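Local coordinates for protein neutral ceramidase (Pseudomonas aeruginosa, PDB 2ZWS) that hydrolyses the N-acyl bond of ceramides to give sphingosine and free fatty acid, and also runs the reverse synthesis, using one zinc ion per subunit, at residues 615-620 / 630-635. Residues are numbered along the deposited sequence; the frame is centred on the assembly and turned at random.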
# COMPACT_ATOMS: atom_id res chain seq x y z
N ILE A 615 -26.87 -7.92 14.16
CA ILE A 615 -25.42 -7.92 13.96
C ILE A 615 -24.81 -9.17 14.61
O ILE A 615 -25.13 -9.50 15.75
CB ILE A 615 -24.79 -6.60 14.50
CG1 ILE A 615 -25.23 -5.41 13.62
CG2 ILE A 615 -23.25 -6.69 14.56
CD1 ILE A 615 -24.89 -4.03 14.17
N ARG A 616 -23.98 -9.87 13.84
CA ARG A 616 -23.25 -11.02 14.34
C ARG A 616 -21.76 -10.69 14.49
O ARG A 616 -21.16 -10.03 13.61
CB ARG A 616 -23.45 -12.21 13.39
CG ARG A 616 -22.85 -13.51 13.84
CD ARG A 616 -23.44 -14.68 13.07
NE ARG A 616 -22.78 -15.92 13.46
CZ ARG A 616 -23.11 -17.12 13.00
NH1 ARG A 616 -22.44 -18.19 13.41
NH2 ARG A 616 -24.08 -17.24 12.11
N HIS A 617 -21.17 -11.17 15.58
CA HIS A 617 -19.74 -11.02 15.82
C HIS A 617 -19.04 -12.38 15.79
O HIS A 617 -19.56 -13.36 16.32
CB HIS A 617 -19.49 -10.33 17.18
CG HIS A 617 -18.07 -10.39 17.64
ND1 HIS A 617 -17.01 -9.92 16.88
CD2 HIS A 617 -17.54 -10.79 18.83
CE1 HIS A 617 -15.89 -10.07 17.57
NE2 HIS A 617 -16.18 -10.61 18.74
N TYR A 618 -17.89 -12.43 15.13
CA TYR A 618 -17.00 -13.59 15.14
C TYR A 618 -15.65 -13.16 15.69
O TYR A 618 -15.13 -12.13 15.26
CB TYR A 618 -16.79 -14.10 13.71
CG TYR A 618 -18.01 -14.48 12.93
CD1 TYR A 618 -18.37 -15.82 12.84
CD2 TYR A 618 -18.78 -13.54 12.26
CE1 TYR A 618 -19.48 -16.20 12.09
CE2 TYR A 618 -19.89 -13.91 11.51
CZ TYR A 618 -20.24 -15.25 11.45
OH TYR A 618 -21.33 -15.66 10.70
N GLY A 619 -15.08 -13.94 16.60
CA GLY A 619 -13.76 -13.66 17.18
C GLY A 619 -13.07 -14.96 17.58
O GLY A 619 -13.54 -16.05 17.25
N ASN A 620 -11.96 -14.84 18.30
CA ASN A 620 -11.18 -16.00 18.73
C ASN A 620 -10.58 -15.71 20.08
O ASN A 620 -10.19 -14.57 20.37
CB ASN A 620 -10.06 -16.33 17.70
CG ASN A 620 -10.62 -16.63 16.32
OD1 ASN A 620 -10.92 -15.70 15.56
ND2 ASN A 620 -10.79 -17.93 15.98
N SER A 630 -9.60 -20.84 20.25
CA SER A 630 -10.93 -21.31 19.87
C SER A 630 -11.75 -20.22 19.20
O SER A 630 -11.51 -19.03 19.41
CB SER A 630 -11.72 -21.79 21.10
OG SER A 630 -11.04 -22.78 21.86
N GLU A 631 -12.74 -20.65 18.42
CA GLU A 631 -13.71 -19.75 17.81
C GLU A 631 -14.75 -19.32 18.82
O GLU A 631 -15.28 -20.15 19.55
CB GLU A 631 -14.42 -20.47 16.66
CG GLU A 631 -15.55 -19.67 16.02
CD GLU A 631 -15.07 -18.40 15.33
OE1 GLU A 631 -13.94 -18.42 14.78
OE2 GLU A 631 -15.83 -17.39 15.32
N ILE A 632 -15.07 -18.02 18.84
CA ILE A 632 -16.14 -17.50 19.68
C ILE A 632 -17.05 -16.60 18.85
O ILE A 632 -16.66 -16.12 17.77
CB ILE A 632 -15.59 -16.77 20.95
CG1 ILE A 632 -14.76 -15.53 20.59
CG2 ILE A 632 -14.76 -17.73 21.80
CD1 ILE A 632 -15.52 -14.21 20.68
N GLY A 633 -18.27 -16.36 19.33
CA GLY A 633 -19.19 -15.54 18.56
C GLY A 633 -20.49 -15.28 19.26
O GLY A 633 -20.79 -15.92 20.27
N GLY A 634 -21.27 -14.36 18.70
CA GLY A 634 -22.54 -13.96 19.30
C GLY A 634 -23.36 -13.15 18.31
O GLY A 634 -22.82 -12.64 17.33
N SER A 635 -24.65 -13.02 18.57
CA SER A 635 -25.56 -12.25 17.72
C SER A 635 -26.44 -11.36 18.57
O SER A 635 -26.88 -11.78 19.64
CB SER A 635 -26.42 -13.17 16.87
OG SER A 635 -25.66 -13.78 15.84
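Glu631 reaches Asn620 and Tyr618 through a bent chain: CG stands anti to the backbone N (chi1 175°), the kink at chi2 (64°) turns CD back over the neighbouring strand, and chi3 (34°) turns the carboxylate. OE2 lies in the plane of the Tyr618 ring, at the edge, while OE1 comes within 3.4 Å of Asn620 ND2 with the carboxylate and amide planes nearly perpendicular. Arg554 holds this group from outside, in a salt bridge to Glu631 OE1 and a hydrogen bond to Asn620 OD1. Further along, Arg616 extends its chain past Ser635, CG to OG being 3.5 Å.

On the other face, Ile632 puts CG1 between its backbone N and carbonyl carbon, over Gly619, 3.5 Å from its C atom. Ile632 CD1 approaches His617 NE2 at 4.1 Å; His617 ND1 bonds to the Phe559 carbonyl. Glu631 and Ile632 each have a second conformer, so their side-chain contacts, described for the modelled one, are provisional.

Four backbone hydrogen bonds form two antiparallel pairs. His617 N meets Gly634 O at 2.8 Å, almost straight, and Gly634 N to His617 O completes the pair; Ile632 N reaches Gly619 O at 3.0 Å from above the carbonyl plane, with Gly619 N to Ile632 O. Gly633 CA sits 3.1 Å from His617 O; a CB would crowd that oxygen, so lacking one permits the approach.

This hairpin of strands 611-622 and 629-642 belongs to the C-terminal beta-sandwich domain, 630-635 within the region required for correct folding and localization. His617 faces the interior, on Ala598 and Ile600; Ile632, partly exposed, packs against Phe523. In the modelled conformer, Glu631 OE2 lies 3.3 Å from Gly619 O and also near Ile632 O, a repulsion Arg554 would be expected to offset.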